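Local coordinates for protein prolyl-tRNA synthetase (Naegleria fowleri, PDB 6UYH) that probably catalyses the ATP-dependent attachment of proline to its transfer RNA, and here holds halofuginone and a non-hydrolysable ATP analogue, at residues A[24-29]-A[156-161]; A[373-376]-A[381-384]; A[421-426]-A[448-453]. One frame throughout, in Å; residues are numbered along the deposited sequence.

Contact 1 (A[24-29]-A[156-161]). With ANP (phosphoaminophosphonic acid-adenylate ester), chain C.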
loop_
_atom_site.group_PDB
_atom_site.type_symbol
_atom_site.label_atom_id
_atom_site.label_comp_id
_atom_site.label_asym_id
_atom_site.label_seq_id
_atom_site.Cartn_x
_atom_site.Cartn_y
_atom_site.Cartn_z
ATOM N N GLU A 24 -28.961 8.115 6.658
ATOM C CA GLU A 24 -28.722 8.009 8.093
ATOM C C GLU A 24 -28.416 6.567 8.489
ATOM O O GLU A 24 -27.513 6.324 9.298
ATOM C CB GLU A 24 -29.922 8.561 8.866
ATOM C CG GLU A 24 -29.826 8.396 10.383
ATOM C CD GLU A 24 -28.640 9.117 11.018
ATOM O OE1 GLU A 24 -28.068 10.037 10.388
ATOM O OE2 GLU A 24 -28.284 8.759 12.166
ATOM N N TRP A 25 -29.143 5.603 7.911
ATOM C CA TRP A 25 -28.818 4.188 8.099
ATOM C C TRP A 25 -27.363 3.904 7.743
ATOM O O TRP A 25 -26.635 3.244 8.496
ATOM C CB TRP A 25 -29.746 3.307 7.247
ATOM C CG TRP A 25 -29.309 1.860 7.219
ATOM C CD1 TRP A 25 -29.645 0.883 8.121
ATOM C CD2 TRP A 25 -28.442 1.238 6.260
ATOM N NE1 TRP A 25 -29.048 -0.308 7.775
ATOM C CE2 TRP A 25 -28.303 -0.117 6.640
ATOM C CE3 TRP A 25 -27.784 1.689 5.103
ATOM C CZ2 TRP A 25 -27.519 -1.019 5.923
ATOM C CZ3 TRP A 25 -27.000 0.787 4.385
ATOM C CH2 TRP A 25 -26.876 -0.555 4.799
ATOM N N TYR A 26 -26.926 4.398 6.582
ATOM C CA TYR A 26 -25.571 4.144 6.109
ATOM C C TYR A 26 -24.544 4.718 7.066
ATOM O O TYR A 26 -23.557 4.054 7.415
ATOM C CB TYR A 26 -25.413 4.771 4.722
ATOM C CG TYR A 26 -24.132 4.500 3.975
ATOM C CD1 TYR A 26 -23.736 3.203 3.680
ATOM C CD2 TYR A 26 -23.346 5.553 3.509
ATOM C CE1 TYR A 26 -22.585 2.956 2.962
ATOM C CE2 TYR A 26 -22.185 5.318 2.773
ATOM C CZ TYR A 26 -21.813 4.019 2.503
ATOM O OH TYR A 26 -20.676 3.771 1.767
ATOM N N SER A 27 -24.773 5.947 7.521
ATOM C CA SER A 27 -23.860 6.552 8.479
ATOM C C SER A 27 -23.768 5.718 9.750
ATOM O O SER A 27 -22.666 5.463 10.252
ATOM C CB SER A 27 -24.311 7.974 8.792
ATOM O OG SER A 27 -23.458 8.559 9.755
ATOM N N GLN A 28 -24.910 5.260 10.267
ATOM C CA GLN A 28 -24.892 4.479 11.499
ATOM C C GLN A 28 -24.201 3.137 11.293
ATOM O O GLN A 28 -23.435 2.694 12.154
ATOM C CB GLN A 28 -26.314 4.292 12.028
ATOM C CG GLN A 28 -26.925 5.585 12.560
ATOM C CD GLN A 28 -28.123 5.344 13.456
ATOM O OE1 GLN A 28 -28.210 4.320 14.136
ATOM N NE2 GLN A 28 -29.064 6.283 13.451
ATOM N N VAL A 29 -24.424 2.492 10.142
ATOM C CA VAL A 29 -23.834 1.173 9.921
ATOM C C VAL A 29 -22.316 1.270 9.760
ATOM O O VAL A 29 -21.573 0.453 10.317
ATOM C CB VAL A 29 -24.495 0.476 8.715
ATOM C CG1 VAL A 29 -23.709 -0.770 8.314
ATOM C CG2 VAL A 29 -25.941 0.098 9.045
ATOM N N ALA A 156 -19.884 14.687 -0.999
ATOM C CA ALA A 156 -19.100 13.497 -0.704
ATOM C C ALA A 156 -19.989 12.404 -0.110
ATOM O O ALA A 156 -21.000 12.678 0.544
ATOM C CB ALA A 156 -17.943 13.829 0.244
ATOM N N VAL A 157 -19.630 11.153 -0.396
ATOM C CA VAL A 157 -20.339 9.986 0.106
ATOM C C VAL A 157 -19.285 9.010 0.616
ATOM O O VAL A 157 -18.381 8.630 -0.136
ATOM C CB VAL A 157 -21.219 9.314 -0.965
ATOM C CG1 VAL A 157 -21.898 8.054 -0.399
ATOM C CG2 VAL A 157 -22.271 10.296 -1.495
ATOM N N PRO A 158 -19.326 8.601 1.885
ATOM C CA PRO A 158 -18.322 7.654 2.382
ATOM C C PRO A 158 -18.165 6.483 1.423
ATOM O O PRO A 158 -19.150 5.923 0.939
ATOM C CB PRO A 158 -18.892 7.217 3.737
ATOM C CG PRO A 158 -19.662 8.439 4.203
ATOM C CD PRO A 158 -20.296 8.995 2.928
ATOM N N PHE A 159 -16.904 6.171 1.103
ATOM C CA PHE A 159 -16.467 5.145 0.159
ATOM C C PHE A 159 -16.830 5.458 -1.291
ATOM O O PHE A 159 -15.955 5.399 -2.153
ATOM C CB PHE A 159 -17.012 3.756 0.524
ATOM C CG PHE A 159 -16.625 3.294 1.899
ATOM C CD1 PHE A 159 -15.287 3.110 2.243
ATOM C CD2 PHE A 159 -17.594 3.029 2.845
ATOM C CE1 PHE A 159 -14.927 2.685 3.521
ATOM C CE2 PHE A 159 -17.246 2.592 4.122
ATOM C CZ PHE A 159 -15.906 2.415 4.457
ATOM N N ILE A 160 -18.097 5.804 -1.574
ATOM C CA ILE A 160 -18.537 5.932 -2.965
ATOM C C ILE A 160 -17.870 7.113 -3.652
ATOM O O ILE A 160 -17.518 7.039 -4.841
ATOM C CB ILE A 160 -20.068 6.074 -3.040
ATOM C CG1 ILE A 160 -20.760 4.870 -2.399
ATOM C CG2 ILE A 160 -20.503 6.271 -4.501
ATOM C CD1 ILE A 160 -20.546 3.562 -3.144
ATOM N N ARG A 161 -17.753 8.244 -2.948
ATOM C CA ARG A 161 -17.254 9.481 -3.557
ATOM C C ARG A 161 -16.545 10.282 -2.465
ATOM O O ARG A 161 -17.172 11.064 -1.752
ATOM C CB ARG A 161 -18.376 10.292 -4.193
ATOM C CG ARG A 161 -17.839 11.497 -4.987
ATOM C CD ARG A 161 -18.939 12.301 -5.664
ATOM N NE ARG A 161 -19.688 11.470 -6.602
ATOM C CZ ARG A 161 -19.205 11.030 -7.761
ATOM N NH1 ARG A 161 -17.973 11.350 -8.139
ATOM N NH2 ARG A 161 -19.958 10.264 -8.544
HETATM P PG ANP C . -17.443 9.186 -11.487
HETATM O O1G ANP C . -18.603 9.566 -12.281
HETATM O O2G ANP C . -16.785 10.509 -10.907
HETATM O O3G ANP C . -17.975 8.236 -10.345
HETATM P PB ANP C . -14.866 8.814 -12.972
HETATM O O1B ANP C . -14.866 8.905 -14.424
HETATM O O2B ANP C . -14.443 10.187 -12.366
HETATM N N3B ANP C . -16.325 8.359 -12.361
HETATM P PA ANP C . -12.459 7.209 -12.997
HETATM O O1A ANP C . -12.558 6.531 -14.306
HETATM O O2A ANP C . -11.537 8.381 -13.075
HETATM O O3A ANP C . -13.866 7.735 -12.479
HETATM O "O5'" ANP C . -11.978 6.287 -11.767
HETATM C "C5'" ANP C . -11.839 4.848 -11.742
HETATM C "C4'" ANP C . -12.835 4.322 -10.742
HETATM O "O4'" ANP C . -12.604 4.933 -9.453
HETATM C "C3'" ANP C . -14.273 4.678 -11.085
HETATM O "O3'" ANP C . -14.823 3.727 -11.988
HETATM C "C2'" ANP C . -14.963 4.645 -9.720
HETATM O "O2'" ANP C . -15.451 3.339 -9.444
HETATM C "C1'" ANP C . -13.834 5.069 -8.759
HETATM N N9 ANP C . -13.947 6.445 -8.292
HETATM C C8 ANP C . -14.009 7.579 -9.060
HETATM N N7 ANP C . -14.102 8.690 -8.372
HETATM C C5 ANP C . -14.098 8.257 -7.051
HETATM C C6 ANP C . -14.174 8.948 -5.829
HETATM N N6 ANP C . -14.215 10.278 -5.722
HETATM N N1 ANP C . -14.181 8.211 -4.695
HETATM C C2 ANP C . -14.089 6.881 -4.790
HETATM N N3 ANP C . -13.993 6.124 -5.884
HETATM C C4 ANP C . -14.008 6.876 -6.989
#
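Y26 leaves helix 22-32 with CG anti to the backbone N (chi1 -173°), whereas F159 sets CG anti to its carbonyl carbon (chi1 -58°), and the two side chains converge at the phenol oxygen. The segment that receives Y26, 156-161, belongs to the loop between antiparallel strands 140-149 and 164-174, consistent with the motif 2 loop of class II synthetases. Y26 OH donates to P158 O at 2.8 Å, reaching this carbonyl from above its plane rather than along a lone pair. The same Y26 OH lies 3.3 Å from F159 CD2, at the edge of the phenyl ring. Further back on the ring, Y26 CE2 packs on P158 CB at 3.9 Å and more loosely on V157 CG1. The backbone of the loop is shaped by a classic beta bulge, with I160 and R161 both facing V157, and V157 and R161 exchange two backbone hydrogen bonds. I280 of helix 274-283 touches both Y26 and F159. From the bulge itself the loop reaches the nucleotide: R161, which also forms salt bridges with E152 and the C-terminal carboxylate of Y513, donates a hydrogen bond from NH1 to ANP O2G, 3.1 Å long and almost straight at 174°.

Contact 2 (A[373-376]-A[381-384]). With EDO (1,2-ethanediol), chain B.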
loop_
_atom_site.group_PDB
_atom_site.type_symbol
_atom_site.label_atom_id
_atom_site.label_comp_id
_atom_site.label_asym_id
_atom_site.label_seq_id
_atom_site.Cartn_x
_atom_site.Cartn_y
_atom_site.Cartn_z
ATOM N N LEU A 373 -25.326 -23.337 14.874
ATOM C CA LEU A 373 -24.788 -22.390 13.909
ATOM C C LEU A 373 -25.855 -21.358 13.573
ATOM O O LEU A 373 -27.045 -21.682 13.516
ATOM C CB LEU A 373 -24.316 -23.101 12.628
ATOM C CG LEU A 373 -22.885 -23.650 12.578
ATOM C CD1 LEU A 373 -22.629 -24.627 13.709
ATOM C CD2 LEU A 373 -22.603 -24.318 11.247
ATOM N N CYS A 374 -25.430 -20.112 13.368
ATOM C CA CYS A 374 -26.338 -19.047 12.951
ATOM C C CYS A 374 -25.650 -18.228 11.872
ATOM O O CYS A 374 -24.550 -17.712 12.096
ATOM C CB CYS A 374 -26.736 -18.153 14.129
ATOM S SG CYS A 374 -27.920 -16.845 13.691
ATOM N N ARG A 375 -26.286 -18.116 10.707
ATOM C CA ARG A 375 -25.710 -17.399 9.575
ATOM C C ARG A 375 -26.260 -15.977 9.525
ATOM O O ARG A 375 -27.473 -15.766 9.633
ATOM C CB ARG A 375 -25.968 -18.137 8.259
ATOM C CG ARG A 375 -27.415 -18.506 7.978
ATOM C CD ARG A 375 -27.496 -19.395 6.746
ATOM N NE ARG A 375 -27.261 -18.641 5.516
ATOM C CZ ARG A 375 -27.311 -19.168 4.297
ATOM N NH1 ARG A 375 -27.569 -20.461 4.143
ATOM N NH2 ARG A 375 -27.103 -18.404 3.233
ATOM N N ARG A 376 -25.351 -15.009 9.362
ATOM C CA ARG A 376 -25.668 -13.589 9.500
ATOM C C ARG A 376 -26.586 -13.078 8.393
ATOM O O ARG A 376 -27.409 -12.190 8.635
ATOM C CB ARG A 376 -24.361 -12.791 9.511
ATOM C CG ARG A 376 -24.506 -11.275 9.553
ATOM C CD ARG A 376 -25.062 -10.774 10.883
ATOM N NE ARG A 376 -25.153 -9.319 10.859
ATOM C CZ ARG A 376 -26.218 -8.639 10.443
ATOM N NH1 ARG A 376 -27.307 -9.284 10.037
ATOM N NH2 ARG A 376 -26.193 -7.312 10.431
ATOM N N LYS A 381 -30.832 -20.371 12.058
ATOM C CA LYS A 381 -30.121 -21.169 13.048
ATOM C C LYS A 381 -30.347 -22.649 12.766
ATOM O O LYS A 381 -31.462 -23.056 12.434
ATOM C CB LYS A 381 -30.602 -20.854 14.469
ATOM C CG LYS A 381 -30.524 -19.394 14.867
ATOM C CD LYS A 381 -30.697 -19.246 16.376
ATOM C CE LYS A 381 -30.717 -17.783 16.799
ATOM N NZ LYS A 381 -30.310 -17.592 18.226
ATOM N N TRP A 382 -29.293 -23.452 12.907
ATOM C CA TRP A 382 -29.400 -24.893 12.703
ATOM C C TRP A 382 -28.289 -25.584 13.479
ATOM O O TRP A 382 -27.267 -24.976 13.805
ATOM C CB TRP A 382 -29.350 -25.256 11.209
ATOM C CG TRP A 382 -27.993 -25.166 10.549
ATOM C CD1 TRP A 382 -27.194 -26.212 10.181
ATOM C CD2 TRP A 382 -27.295 -23.972 10.150
ATOM N NE1 TRP A 382 -26.042 -25.747 9.594
ATOM C CE2 TRP A 382 -26.077 -24.377 9.564
ATOM C CE3 TRP A 382 -27.575 -22.604 10.243
ATOM C CZ2 TRP A 382 -25.145 -23.465 9.069
ATOM C CZ3 TRP A 382 -26.645 -21.700 9.756
ATOM C CH2 TRP A 382 -25.444 -22.135 9.176
ATOM N N THR A 383 -28.503 -26.861 13.790
ATOM C CA THR A 383 -27.495 -27.624 14.508
ATOM C C THR A 383 -26.653 -28.456 13.547
ATOM O O THR A 383 -27.135 -28.925 12.513
ATOM C CB THR A 383 -28.128 -28.538 15.558
ATOM O OG1 THR A 383 -28.962 -29.509 14.914
ATOM C CG2 THR A 383 -28.961 -27.727 16.539
ATOM N N MET A 384 -25.379 -28.620 13.899
ATOM C CA MET A 384 -24.446 -29.478 13.187
ATOM C C MET A 384 -23.907 -30.534 14.141
ATOM O O MET A 384 -23.385 -30.185 15.210
ATOM C CB MET A 384 -23.275 -28.666 12.597
ATOM C CG MET A 384 -22.132 -29.515 12.049
ATOM S SD MET A 384 -20.776 -28.533 11.361
ATOM C CE MET A 384 -21.588 -27.767 9.959
HETATM C C1 EDO B . -27.237 -24.708 6.377
HETATM O O1 EDO B . -28.133 -25.639 5.760
HETATM C C2 EDO B . -27.980 -23.412 6.679
HETATM O O2 EDO B . -28.464 -22.878 5.443
#
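A beta hairpin, strands 370-375 and 381-385, brings L373 and W382 together as an antiparallel hydrogen-bonded pair. L373 N donates to W382 O at 2.8 Å, and W382 N returns a bond to L373 O at 2.9 Å. The next pair, C374 with K381, is non-hydrogen-bonded; on its face of the sheet C374 SG rests against K381 CG. On the other face W382, with CG between its backbone N and carbonyl carbon (chi1 74°), lays its indole back across the neighbouring strand. A CH-pi contact results: L373 CB stands 3.6 Å from the centroid of the six-membered ring, 9° off the normal. In the five-stranded mixed sheet of the anticodon-binding domain the hairpin supplies the last two strands, 381-385 being outermost within the chain, and helix 391-415 packs on the indole side through V397. L373 CD2 lies 3.5 Å from W382 CZ2 and 3.8 Å from M384 CE. At the far rim of the indole R375 CG meets CZ3 of W382 at 3.7 Å. Over the face opposite L373 lies ethanediol, probably from the crystallisation liquor, whose O2 accepts a hydrogen bond from R375 NH1 at 2.9 Å; the same guanidinium forms a salt bridge with D377 through NH2.

Contact 3 (A[421-426]-A[448-453]). With EDO (1,2-ethanediol), chain D.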
loop_
_atom_site.group_PDB
_atom_site.type_symbol
_atom_site.label_atom_id
_atom_site.label_comp_id
_atom_site.label_asym_id
_atom_site.label_seq_id
_atom_site.Cartn_x
_atom_site.Cartn_y
_atom_site.Cartn_z
ATOM N N ARG A 421 -39.743 0.672 -23.823
ATOM C CA ARG A 421 -39.694 1.007 -25.240
ATOM C C ARG A 421 -40.136 2.434 -25.541
ATOM O O ARG A 421 -39.817 2.941 -26.624
ATOM C CB ARG A 421 -40.561 0.023 -26.033
ATOM C CG ARG A 421 -40.020 -1.408 -26.029
ATOM C CD ARG A 421 -41.104 -2.354 -26.522
ATOM N NE ARG A 421 -40.708 -3.759 -26.526
ATOM C CZ ARG A 421 -40.764 -4.558 -25.466
ATOM N NH1 ARG A 421 -41.168 -4.088 -24.293
ATOM N NH2 ARG A 421 -40.406 -5.829 -25.576
ATOM N N THR A 422 -40.867 3.080 -24.632
ATOM C CA THR A 422 -41.424 4.410 -24.853
ATOM C C THR A 422 -41.164 5.287 -23.636
ATOM O O THR A 422 -40.874 4.798 -22.539
ATOM C CB THR A 422 -42.939 4.368 -25.126
ATOM O OG1 THR A 422 -43.622 3.882 -23.964
ATOM C CG2 THR A 422 -43.250 3.484 -26.320
ATOM N N TRP A 423 -41.279 6.600 -23.839
ATOM C CA TRP A 423 -40.999 7.534 -22.750
ATOM C C TRP A 423 -41.910 7.351 -21.545
ATOM O O TRP A 423 -41.398 7.352 -20.410
ATOM C CB TRP A 423 -41.065 8.979 -23.252
ATOM C CG TRP A 423 -40.635 9.890 -22.175
ATOM C CD1 TRP A 423 -41.433 10.580 -21.300
ATOM C CD2 TRP A 423 -39.283 10.161 -21.790
ATOM N NE1 TRP A 423 -40.650 11.283 -20.407
ATOM C CE2 TRP A 423 -39.328 11.044 -20.692
ATOM C CE3 TRP A 423 -38.038 9.755 -22.280
ATOM C CZ2 TRP A 423 -38.173 11.528 -20.079
ATOM C CZ3 TRP A 423 -36.892 10.237 -21.670
ATOM C CH2 TRP A 423 -36.969 11.120 -20.583
ATOM N N PRO A 424 -43.239 7.222 -21.690
ATOM C CA PRO A 424 -44.070 7.033 -20.487
ATOM C C PRO A 424 -43.676 5.810 -19.682
ATOM O O PRO A 424 -43.715 5.847 -18.447
ATOM C CB PRO A 424 -45.494 6.909 -21.057
ATOM C CG PRO A 424 -45.436 7.617 -22.370
ATOM C CD PRO A 424 -44.065 7.338 -22.911
ATOM N N GLU A 425 -43.291 4.725 -20.353
ATOM C CA GLU A 425 -42.787 3.554 -19.642
ATOM C C GLU A 425 -41.473 3.853 -18.944
ATOM O O GLU A 425 -41.259 3.427 -17.804
ATOM C CB GLU A 425 -42.599 2.391 -20.609
ATOM C CG GLU A 425 -43.907 1.809 -21.127
ATOM C CD GLU A 425 -43.659 0.825 -22.244
ATOM O OE1 GLU A 425 -43.435 1.280 -23.385
ATOM O OE2 GLU A 425 -43.672 -0.397 -21.981
ATOM N N PHE A 426 -40.579 4.573 -19.625
ATOM C CA PHE A 426 -39.274 4.913 -19.064
ATOM C C PHE A 426 -39.414 5.725 -17.781
ATOM O O PHE A 426 -38.842 5.374 -16.741
ATOM C CB PHE A 426 -38.473 5.684 -20.118
ATOM C CG PHE A 426 -37.132 6.206 -19.636
ATOM C CD1 PHE A 426 -36.057 5.353 -19.473
ATOM C CD2 PHE A 426 -36.944 7.560 -19.418
ATOM C CE1 PHE A 426 -34.828 5.836 -19.060
ATOM C CE2 PHE A 426 -35.723 8.047 -19.007
ATOM C CZ PHE A 426 -34.663 7.182 -18.834
ATOM N N GLU A 448 -28.124 13.964 -23.497
ATOM C CA GLU A 448 -28.411 15.188 -22.756
ATOM C C GLU A 448 -29.911 15.459 -22.705
ATOM O O GLU A 448 -30.443 15.878 -21.670
ATOM C CB GLU A 448 -27.665 16.364 -23.386
ATOM C CG GLU A 448 -27.961 17.719 -22.746
ATOM C CD GLU A 448 -27.550 17.795 -21.281
ATOM O OE1 GLU A 448 -26.608 17.072 -20.869
ATOM O OE2 GLU A 448 -28.179 18.586 -20.541
ATOM N N TYR A 449 -30.608 15.225 -23.817
ATOM C CA TYR A 449 -32.062 15.366 -23.831
ATOM C C TYR A 449 -32.717 14.462 -22.789
ATOM O O TYR A 449 -33.574 14.903 -22.017
ATOM C CB TYR A 449 -32.590 15.054 -25.228
ATOM C CG TYR A 449 -34.092 15.052 -25.330
ATOM C CD1 TYR A 449 -34.788 16.238 -25.529
ATOM C CD2 TYR A 449 -34.815 13.868 -25.240
ATOM C CE1 TYR A 449 -36.165 16.247 -25.638
ATOM C CE2 TYR A 449 -36.200 13.872 -25.345
ATOM C CZ TYR A 449 -36.865 15.064 -25.541
ATOM O OH TYR A 449 -38.239 15.092 -25.646
ATOM N N ILE A 450 -32.322 13.188 -22.755
ATOM C CA ILE A 450 -32.919 12.251 -21.806
ATOM C C ILE A 450 -32.647 12.695 -20.375
ATOM O O ILE A 450 -33.530 12.632 -19.508
ATOM C CB ILE A 450 -32.396 10.827 -22.071
ATOM C CG1 ILE A 450 -32.887 10.327 -23.438
ATOM C CG2 ILE A 450 -32.801 9.879 -20.944
ATOM C CD1 ILE A 450 -32.117 9.097 -23.938
ATOM N N LYS A 451 -31.423 13.158 -20.108
ATOM C CA LYS A 451 -31.084 13.614 -18.767
ATOM C C LYS A 451 -31.954 14.794 -18.347
ATOM O O LYS A 451 -32.490 14.822 -17.231
ATOM C CB LYS A 451 -29.600 13.986 -18.705
ATOM N N GLU A 452 -32.080 15.796 -19.218
ATOM C CA GLU A 452 -32.832 16.993 -18.848
ATOM C C GLU A 452 -34.319 16.691 -18.690
ATOM O O GLU A 452 -34.965 17.191 -17.757
ATOM C CB GLU A 452 -32.615 18.097 -19.889
ATOM N N LYS A 453 -34.881 15.875 -19.592
ATOM C CA LYS A 453 -36.315 15.602 -19.549
ATOM C C LYS A 453 -36.676 14.727 -18.356
ATOM O O LYS A 453 -37.662 14.997 -17.662
ATOM C CB LYS A 453 -36.770 14.940 -20.852
ATOM C CG LYS A 453 -38.287 14.794 -20.996
ATOM C CD LYS A 453 -38.624 14.152 -22.340
ATOM C CE LYS A 453 -40.118 14.006 -22.546
ATOM N NZ LYS A 453 -40.350 13.180 -23.771
HETATM C C1 EDO D . -41.366 -7.116 -21.612
HETATM O O1 EDO D . -41.731 -5.772 -21.933
HETATM C C2 EDO D . -39.974 -7.401 -22.153
HETATM O O2 EDO D . -40.058 -7.636 -23.562
#
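The helix that follows the N-cap T422 and the helix carrying 448-453 come together with the CA atoms of W423 and I450 9.4 Å apart, a spacing bridged mainly by side chains; no hydrogen bond crosses between the segments. The central event is a cation-pi contact. K453, with CG anti to the backbone N (chi1 -172°) and the chain extended beyond, runs along one face of the W423 indole, the two side chains sliding past each other in opposite directions. Its methylenes do the first part of the work: K453 CG lies 3.4 Å from W423 CZ2, and CE stands over the five-membered ring in a CH-pi contact. K453 NZ then reaches a point 3.6 Å from the centroid of that same ring and 6° off its normal, so the ammonium sits squarely over the pi cloud. A weak hydrogen bond from K453 NZ to Y449 OH, 3.4 Å long, lends the amine a second partner. On the opposite face F426 CD2 stands 3.5 Å above the plane, offset toward the rim of the six-membered ring, so the indole lies between the lysine chain and an edge atom of the phenyl ring. I450 O approaches the indole edge at CH2, and I450 CG2 packs on F426 CZ at 3.9 Å. The ring is further held by its nitrogen, W423 NE1 being hydrogen-bonded to E457 OE1, one turn beyond K453. In this C-terminal domain of the synthetase both helices lie on strands 435-440 and 505-512, where F426 and I450 share I438 and F509.

The three contacts follow one another along the chain and touch nowhere, yet they serve as examples of three kinds of contact in one modular synthetase. Only contact 1 reaches the nucleotide pocket, through F159, I160 and R161. Contacts 2 and 3, in the anticodon-binding and C-terminal domains, each have their centre about 30 Å from that of contact 1, and their own centres are about 48 Å apart. Nearest atoms of contacts 1 and 2 come within about 7 Å, and D285 links the two, its carbonyl taking a hydrogen bond from W25 and its carboxylate a salt bridge from R376. Contact 3 stays about 14 Å from contact 1, but the C-terminal Y513 ties its domain to R161.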